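Local coordinates for putative type VI secretion protein (Escherichia coli, PDB 6SK0) that forms the trimeric VgrG spike at the tip of the type VI secretion system, probably puncturing target membranes and carrying a phospholipase effector, at residues A[616-619]-A[620-623]; A[596-600]-A[601-605]; A[745-748]-A[749-753]. All coordinates share one frame; numbering follows the deposited sequence.

Contact 1: residues A[616-619]-A[620-623]; sequences ASLT and DLTA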
ATOM      1  N   ALA A 616       1.999 -15.684 -12.082  1.00 42.75           N
ATOM      2  CA  ALA A 616       2.834 -16.642 -12.799  1.00 42.75           C
ATOM      3  C   ALA A 616       4.292 -16.548 -12.360  1.00 42.75           C
ATOM      4  O   ALA A 616       4.951 -17.568 -12.144  1.00 42.75           O
ATOM      5  CB  ALA A 616       2.710 -16.426 -14.303  1.00 42.75           C
ATOM      6  N   SER A 617       4.799 -15.328 -12.191  1.00 42.06           N
ATOM      7  CA  SER A 617       6.197 -15.128 -11.829  1.00 42.06           C
ATOM      8  C   SER A 617       6.490 -15.642 -10.424  1.00 42.06           C
ATOM      9  O   SER A 617       7.501 -16.309 -10.198  1.00 42.06           O
ATOM     10  CB  SER A 617       6.556 -13.648 -11.928  1.00 42.06           C
ATOM     11  OG  SER A 617       6.507 -13.195 -13.260  1.00 42.06           O
ATOM     12  N   LEU A 618       5.611 -15.342  -9.471  1.00 41.90           N
ATOM     13  CA  LEU A 618       5.891 -15.628  -8.071  1.00 41.90           C
ATOM     14  C   LEU A 618       5.566 -17.061  -7.699  1.00 41.90           C
ATOM     15  O   LEU A 618       6.187 -17.603  -6.784  1.00 41.90           O
ATOM     16  CB  LEU A 618       5.111 -14.676  -7.169  1.00 41.90           C
ATOM     17  CG  LEU A 618       5.461 -13.191  -7.243  1.00 41.90           C
ATOM     18  CD1 LEU A 618       4.628 -12.423  -6.243  1.00 41.90           C
ATOM     19  CD2 LEU A 618       6.944 -12.955  -7.013  1.00 41.90           C
ATOM     20  N   THR A 619       4.602 -17.686  -8.371  1.00 43.92           N
ATOM     21  CA  THR A 619       4.307 -19.085  -8.109  1.00 43.92           C
ATOM     22  C   THR A 619       5.536 -19.921  -8.409  1.00 43.92           C
ATOM     23  O   THR A 619       6.007 -19.958  -9.547  1.00 43.92           O
ATOM     24  CB  THR A 619       3.121 -19.545  -8.950  1.00 43.92           C
ATOM     25  OG1 THR A 619       1.965 -18.791  -8.580  1.00 43.92           O
ATOM     26  CG2 THR A 619       2.846 -21.012  -8.717  1.00 43.92           C
ATOM     27  N   ASP A 620       6.078 -20.552  -7.374  1.00 45.10           N
ATOM     28  CA  ASP A 620       7.330 -21.298  -7.428  1.00 45.10           C
ATOM     29  C   ASP A 620       8.511 -20.432  -7.836  1.00 45.10           C
ATOM     30  O   ASP A 620       9.573 -20.964  -8.159  1.00 45.10           O
ATOM     31  CB  ASP A 620       7.221 -22.505  -8.362  1.00 45.10           C
ATOM     32  CG  ASP A 620       5.903 -23.216  -8.226  1.00 45.10           C
ATOM     33  OD1 ASP A 620       5.599 -23.694  -7.117  1.00 45.10           O
ATOM     34  OD2 ASP A 620       5.159 -23.282  -9.223  1.00 45.10           O
ATOM     35  N   LEU A 621       8.347 -19.110  -7.823  1.00 42.52           N
ATOM     36  CA  LEU A 621       9.382 -18.164  -8.224  1.00 42.52           C
ATOM     37  C   LEU A 621      10.014 -18.565  -9.553  1.00 42.52           C
ATOM     38  O   LEU A 621      11.232 -18.671  -9.689  1.00 42.52           O
ATOM     39  CB  LEU A 621      10.434 -18.008  -7.123  1.00 42.52           C
ATOM     40  CG  LEU A 621       9.960 -17.248  -5.882  1.00 42.52           C
ATOM     41  CD1 LEU A 621      10.998 -17.268  -4.762  1.00 42.52           C
ATOM     42  CD2 LEU A 621       9.580 -15.812  -6.232  1.00 42.52           C
ATOM     43  N   THR A 622       9.159 -18.803 -10.549  1.00 43.09           N
ATOM     44  CA  THR A 622       9.645 -19.125 -11.882  1.00 43.09           C
ATOM     45  C   THR A 622      10.329 -17.940 -12.542  1.00 43.09           C
ATOM     46  O   THR A 622      11.110 -18.130 -13.475  1.00 43.09           O
ATOM     47  CB  THR A 622       8.500 -19.630 -12.759  1.00 43.09           C
ATOM     48  OG1 THR A 622       7.479 -18.631 -12.843  1.00 43.09           O
ATOM     49  CG2 THR A 622       7.914 -20.894 -12.173  1.00 43.09           C
ATOM     50  N   ALA A 623      10.052 -16.731 -12.082  1.00 41.65           N
ATOM     51  CA  ALA A 623      10.788 -15.541 -12.448  1.00 41.65           C
ATOM     52  C   ALA A 623      11.406 -14.932 -11.195  1.00 41.65           C
ATOM     53  O   ALA A 623      10.910 -15.159 -10.090  1.00 41.65           O
ATOM     54  CB  ALA A 623       9.879 -14.520 -13.143  1.00 41.65           C
TER
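Leu618 and Leu621, and beside them Ser617 and Ala623, meet in a local contact at the C-terminal end of helix 608-618, where the chain stops winding and reverses into the loop before strand 626-629. The last carbonyls of the helix, with no further turn to bond to, are taken up by the returning loop. Thr619 is the first residue to leave helical backbone angles. With Asp620 it forms the corner of a type II turn, Asp620 occupying the position of positive phi. The turn is closed by Leu621 N, which reaches Leu618 O at 2.8 Å from well above the carbonyl plane. A different approach serves the preceding carbonyl: Ala623 N meets Ser617 O at 3.2 Å on a lone pair in the carbonyl plane, and the bond is nearly straight, 174° at the hydrogen. The same oxygen also receives a CA-H contact from Leu621 CA at 3.3 Å, so the returning backbone lies close against the helix end. Ala623 is thereby set beside Ser617, its CB 3.6 Å from Ser617 OG, although that hydroxyl is turned back to bond Arg613 O. The two leucines touch through one branch each, Leu618 CD2 to Leu621 CD2 at 4.0 Å, with the chains running at a slant to one another. Thr619 points OG1 back to Asn615 O, which puts CG2 anti to the backbone N and alongside the Asp620 carboxylate, 3.3 Å from OD2. Leu618 packs on Leu584 of helix 578-600, and Thr619 and Asp620 on its Ile581; Ser617 and Ala623 rest on Asp632 of the second subunit, while Leu621 O accepts a hydrogen bond from Trp551 of the third subunit.

Contact 2: residues A[596-600]-A[601-605]; sequences KAATA and ANATQ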
ATOM      1  N   LYS A 596     -14.437  -7.492 -13.172  1.00 46.31           N
ATOM      2  CA  LYS A 596     -15.708  -7.696 -13.857  1.00 46.31           C
ATOM      3  C   LYS A 596     -16.789  -6.789 -13.283  1.00 46.31           C
ATOM      4  O   LYS A 596     -17.578  -6.202 -14.032  1.00 46.31           O
ATOM      5  CB  LYS A 596     -16.140  -9.158 -13.776  1.00 46.31           C
ATOM      6  CG  LYS A 596     -15.063 -10.120 -14.194  1.00 46.31           C
ATOM      7  CD  LYS A 596     -15.368 -10.754 -15.528  1.00 46.31           C
ATOM      8  CE  LYS A 596     -14.081 -11.255 -16.170  1.00 46.31           C
ATOM      9  NZ  LYS A 596     -14.230 -11.529 -17.619  1.00 46.31           N
ATOM     10  N   ALA A 597     -16.839  -6.662 -11.957  1.00 45.18           N
ATOM     11  CA  ALA A 597     -17.816  -5.766 -11.346  1.00 45.18           C
ATOM     12  C   ALA A 597     -17.607  -4.323 -11.792  1.00 45.18           C
ATOM     13  O   ALA A 597     -18.572  -3.599 -12.049  1.00 45.18           O
ATOM     14  CB  ALA A 597     -17.749  -5.870  -9.828  1.00 45.18           C
ATOM     15  N   ALA A 598     -16.352  -3.892 -11.891  1.00 45.02           N
ATOM     16  CA  ALA A 598     -16.057  -2.540 -12.345  1.00 45.02           C
ATOM     17  C   ALA A 598     -16.516  -2.335 -13.778  1.00 45.02           C
ATOM     18  O   ALA A 598     -17.038  -1.271 -14.122  1.00 45.02           O
ATOM     19  CB  ALA A 598     -14.564  -2.252 -12.219  1.00 45.02           C
ATOM     20  N   THR A 599     -16.315  -3.341 -14.627  1.00 46.70           N
ATOM     21  CA  THR A 599     -16.812  -3.261 -15.993  1.00 46.70           C
ATOM     22  C   THR A 599     -18.328  -3.125 -16.013  1.00 46.70           C
ATOM     23  O   THR A 599     -18.873  -2.284 -16.732  1.00 46.70           O
ATOM     24  CB  THR A 599     -16.365  -4.489 -16.786  1.00 46.70           C
ATOM     25  OG1 THR A 599     -14.976  -4.367 -17.099  1.00 46.70           O
ATOM     26  CG2 THR A 599     -17.153  -4.615 -18.074  1.00 46.70           C
ATOM     27  N   ALA A 600     -19.022  -3.925 -15.205  1.00 45.69           N
ATOM     28  CA  ALA A 600     -20.478  -3.858 -15.178  1.00 45.69           C
ATOM     29  C   ALA A 600     -20.980  -2.490 -14.726  1.00 45.69           C
ATOM     30  O   ALA A 600     -22.042  -2.046 -15.168  1.00 45.69           O
ATOM     31  CB  ALA A 600     -21.035  -4.950 -14.271  1.00 45.69           C
ATOM     32  N   ALA A 601     -20.239  -1.805 -13.863  1.00 44.88           N
ATOM     33  CA  ALA A 601     -20.660  -0.518 -13.338  1.00 44.88           C
ATOM     34  C   ALA A 601     -20.087   0.658 -14.112  1.00 44.88           C
ATOM     35  O   ALA A 601     -20.277   1.801 -13.696  1.00 44.88           O
ATOM     36  CB  ALA A 601     -20.276  -0.401 -11.862  1.00 44.88           C
ATOM     37  N   ASN A 602     -19.393   0.400 -15.220  1.00 46.57           N
ATOM     38  CA  ASN A 602     -18.731   1.432 -16.017  1.00 46.57           C
ATOM     39  C   ASN A 602     -17.668   2.175 -15.220  1.00 46.57           C
ATOM     40  O   ASN A 602     -17.404   3.350 -15.466  1.00 46.57           O
ATOM     41  CB  ASN A 602     -19.732   2.424 -16.612  1.00 46.57           C
ATOM     42  CG  ASN A 602     -20.850   1.738 -17.344  1.00 46.57           C
ATOM     43  OD1 ASN A 602     -20.627   1.074 -18.352  1.00 46.57           O
ATOM     44  ND2 ASN A 602     -22.064   1.880 -16.834  1.00 46.57           N
ATOM     45  N   ALA A 603     -17.054   1.500 -14.262  1.00 45.36           N
ATOM     46  CA  ALA A 603     -15.875   2.033 -13.611  1.00 45.36           C
ATOM     47  C   ALA A 603     -14.645   1.726 -14.454  1.00 45.36           C
ATOM     48  O   ALA A 603     -14.668   0.876 -15.344  1.00 45.36           O
ATOM     49  CB  ALA A 603     -15.718   1.452 -12.206  1.00 45.36           C
ATOM     50  N   THR A 604     -13.566   2.442 -14.176  1.00 45.42           N
ATOM     51  CA  THR A 604     -12.291   2.140 -14.807  1.00 45.42           C
ATOM     52  C   THR A 604     -11.767   0.813 -14.273  1.00 45.42           C
ATOM     53  O   THR A 604     -11.614   0.641 -13.061  1.00 45.42           O
ATOM     54  CB  THR A 604     -11.294   3.263 -14.552  1.00 45.42           C
ATOM     55  OG1 THR A 604     -11.757   4.458 -15.188  1.00 45.42           O
ATOM     56  CG2 THR A 604      -9.920   2.904 -15.088  1.00 45.42           C
ATOM     57  N   GLN A 605     -11.509  -0.125 -15.173  1.00 49.21           N
ATOM     58  CA  GLN A 605     -11.056  -1.445 -14.777  1.00 49.21           C
ATOM     59  C   GLN A 605      -9.623  -1.389 -14.259  1.00 49.21           C
ATOM     60  O   GLN A 605      -8.815  -0.555 -14.668  1.00 49.21           O
ATOM     61  CB  GLN A 605     -11.145  -2.408 -15.957  1.00 49.21           C
ATOM     62  CG  GLN A 605     -11.228  -3.866 -15.582  1.00 49.21           C
ATOM     63  CD  GLN A 605     -11.661  -4.723 -16.749  1.00 49.21           C
ATOM     64  OE1 GLN A 605     -11.749  -4.246 -17.879  1.00 49.21           O
ATOM     65  NE2 GLN A 605     -11.940  -5.991 -16.486  1.00 49.21           N
TER
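Ala598 and Ala603 touch methyl to methyl, CB to CB at 3.9 Å, where helix 578-600 ends and the chain folds back along it. Ala598, Ala601 and Gln605 account for most of the surface buried here; the first two take part in ending the helix, and the third is a side chain of the returning loop that packs on its last turn. Ala598 supplies the carbonyl of a Schellman motif: its O accepts Ala603 N at 2.8 Å, while Asn602 N bonds Thr599 O at 3.1 Å from above that carbonyl's plane. Asn602, the C-prime residue, has the positive phi (61°) that reverses the backbone and brings Ala603 back over the last turn. Ala601 stands at the junction, the first residue outside helical angles. Its N still completes a helical bond to Ala597 O at 3.0 Å and makes a weak second one to Ala598 O, so a single N-H is shared by two carbonyls and the latter oxygen takes two donors. Its methyl group lies 3.6 Å from Ala597 O. Gln605, farther along the returning loop, reaches back to the helix. Its CG is anti to the backbone N (chi1 -157°) and the chain continues extended, laying the carboxamide obliquely across Thr599. Thr599 OG1 sits over the face of this amide, 3.3 Å from Gln605 OE1 and nearly as close to CD and NE2; that placement is van der Waals contact and no hydrogen bond, and the hydroxyl bonds weakly to Ala595 O instead. Among its neighbours, the turn lies on strand 675-679, whose Leu678 receives the methyl groups of Ala598, Ala601 and Ala603 and whose Ser676 bonds Thr604 N; Gln685 of the second subunit holds Thr604 OG1, and Gln698 of the third subunit bonds Ala601 O.

Contact 3: residues A[745-748]-A[749-753]; sequences LGCP and GQILL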
ATOM      1  N   LEU A 745     -40.437  29.310 -18.262  1.00 42.35           N
ATOM      2  CA  LEU A 745     -41.124  28.287 -17.488  1.00 42.35           C
ATOM      3  C   LEU A 745     -42.099  27.611 -18.436  1.00 42.35           C
ATOM      4  O   LEU A 745     -43.118  28.193 -18.810  1.00 42.35           O
ATOM      5  CB  LEU A 745     -41.843  28.878 -16.288  1.00 42.35           C
ATOM      6  CG  LEU A 745     -41.010  29.264 -15.078  1.00 42.35           C
ATOM      7  CD1 LEU A 745     -40.373  30.605 -15.303  1.00 42.35           C
ATOM      8  CD2 LEU A 745     -41.893  29.299 -13.864  1.00 42.35           C
ATOM      9  N   GLY A 746     -41.771  26.399 -18.844  1.00 43.27           N
ATOM     10  CA  GLY A 746     -42.637  25.670 -19.734  1.00 43.27           C
ATOM     11  C   GLY A 746     -43.134  24.399 -19.098  1.00 43.27           C
ATOM     12  O   GLY A 746     -42.365  23.678 -18.462  1.00 43.27           O
ATOM     13  N   CYS A 747     -44.419  24.116 -19.251  1.00 46.51           N
ATOM     14  CA  CYS A 747     -44.975  22.873 -18.751  1.00 46.51           C
ATOM     15  C   CYS A 747     -46.234  22.550 -19.534  1.00 46.51           C
ATOM     16  O   CYS A 747     -46.927  23.463 -19.994  1.00 46.51           O
ATOM     17  CB  CYS A 747     -45.279  22.954 -17.249  1.00 46.51           C
ATOM     18  SG  CYS A 747     -46.652  23.984 -16.782  1.00 46.51           S
ATOM     19  N   PRO A 748     -46.537  21.268 -19.730  1.00 47.11           N
ATOM     20  CA  PRO A 748     -47.804  20.911 -20.378  1.00 47.11           C
ATOM     21  C   PRO A 748     -49.004  21.103 -19.479  1.00 47.11           C
ATOM     22  O   PRO A 748     -50.123  21.218 -19.986  1.00 47.11           O
ATOM     23  CB  PRO A 748     -47.604  19.436 -20.729  1.00 47.11           C
ATOM     24  CG  PRO A 748     -46.669  18.951 -19.685  1.00 47.11           C
ATOM     25  CD  PRO A 748     -45.740  20.082 -19.385  1.00 47.11           C
ATOM     26  N   GLY A 749     -48.810  21.136 -18.167  1.00 46.77           N
ATOM     27  CA  GLY A 749     -49.898  21.351 -17.245  1.00 46.77           C
ATOM     28  C   GLY A 749     -50.058  22.811 -16.898  1.00 46.77           C
ATOM     29  O   GLY A 749     -50.089  23.664 -17.784  1.00 46.77           O
ATOM     30  N   GLN A 750     -50.135  23.121 -15.615  1.00 46.06           N
ATOM     31  CA  GLN A 750     -50.385  24.480 -15.180  1.00 46.06           C
ATOM     32  C   GLN A 750     -49.207  25.018 -14.384  1.00 46.06           C
ATOM     33  O   GLN A 750     -48.493  24.267 -13.718  1.00 46.06           O
ATOM     34  CB  GLN A 750     -51.660  24.555 -14.352  1.00 46.06           C
ATOM     35  CG  GLN A 750     -51.585  23.868 -13.022  1.00 46.06           C
ATOM     36  CD  GLN A 750     -52.727  24.266 -12.119  1.00 46.06           C
ATOM     37  OE1 GLN A 750     -53.856  24.449 -12.574  1.00 46.06           O
ATOM     38  NE2 GLN A 750     -52.442  24.417 -10.834  1.00 46.06           N
ATOM     39  N   ILE A 751     -49.006  26.323 -14.480  1.00 43.09           N
ATOM     40  CA  ILE A 751     -48.064  27.033 -13.631  1.00 43.09           C
ATOM     41  C   ILE A 751     -48.854  27.677 -12.506  1.00 43.09           C
ATOM     42  O   ILE A 751     -49.713  28.530 -12.745  1.00 43.09           O
ATOM     43  CB  ILE A 751     -47.276  28.079 -14.427  1.00 43.09           C
ATOM     44  CG1 ILE A 751     -46.497  27.397 -15.546  1.00 43.09           C
ATOM     45  CG2 ILE A 751     -46.362  28.852 -13.513  1.00 43.09           C
ATOM     46  CD1 ILE A 751     -45.762  28.336 -16.436  1.00 43.09           C
ATOM     47  N   LEU A 752     -48.580  27.258 -11.280  1.00 43.54           N
ATOM     48  CA  LEU A 752     -49.311  27.716 -10.112  1.00 43.54           C
ATOM     49  C   LEU A 752     -48.394  28.569  -9.254  1.00 43.54           C
ATOM     50  O   LEU A 752     -47.302  28.131  -8.881  1.00 43.54           O
ATOM     51  CB  LEU A 752     -49.857  26.532  -9.323  1.00 43.54           C
ATOM     52  CG  LEU A 752     -50.638  26.832  -8.050  1.00 43.54           C
ATOM     53  CD1 LEU A 752     -51.777  27.809  -8.308  1.00 43.54           C
ATOM     54  CD2 LEU A 752     -51.167  25.541  -7.469  1.00 43.54           C
ATOM     55  N   LEU A 753     -48.827  29.784  -8.956  1.00 44.63           N
ATOM     56  CA  LEU A 753     -48.135  30.667  -8.030  1.00 44.63           C
ATOM     57  C   LEU A 753     -48.994  30.812  -6.786  1.00 44.63           C
ATOM     58  O   LEU A 753     -50.146  31.245  -6.873  1.00 44.63           O
ATOM     59  CB  LEU A 753     -47.859  32.029  -8.657  1.00 44.63           C
ATOM     60  CG  LEU A 753     -47.233  32.112 -10.047  1.00 44.63           C
ATOM     61  CD1 LEU A 753     -46.732  33.516 -10.281  1.00 44.63           C
ATOM     62  CD2 LEU A 753     -46.108  31.130 -10.228  1.00 44.63           C
TER
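Leu745, at the end of strand 742-746, meets Ile751 across a turn between strands in which no hydrogen bond joins the two limbs; they meet through apolar side chains and their contacts with backbone carbonyls. Its CB lies 4.0 Å from Ile751 CD1, and that methyl also comes to 3.6 Å from Leu745 O, so the isoleucine tip covers both the side-chain root and the carbonyl. After Gly746, whose backbone is bonded to Tyr735, comes Cys747. Its SG stands between the backbone N and the carbonyl carbon (chi1 71°), which turns the sulfur into the bend: it touches Ile751 CG1 at 3.6 Å and is equally far from Gln750 O. Ile751 touches both residues, CG1 at the sulfur and CD1 at Leu745. Pro748 and Gly749 carry the chain round the bend, Pro748 packing on Gly741 of the third subunit. Around this turn, Leu745 and Cys747 rest on strand 734-739, while Leu745 pairs in parallel with a strand of the second subunit and residues 751-753 with one of the third subunit, consistent with the intertwined trimeric beta-helix of a VgrG spike.

Along the chain contact 2 comes first, then contact 1, then contact 3, each a change of direction. Contacts 1 and 2 end consecutive helices, 608-618 and 578-600, yet their nearest atoms lie about 17 Å apart and their centres 29 Å apart. Contact 3, by contrast, is a strand turn about 55 Å from the chain's centre. Its nearest atoms are about 30 Å from contact 2 and about 60 Å from contact 1, on the opposite side of the centre from the latter. What they share is the trimer: each touches both other subunits, so the three chains are in contact at each of these levels of the spike.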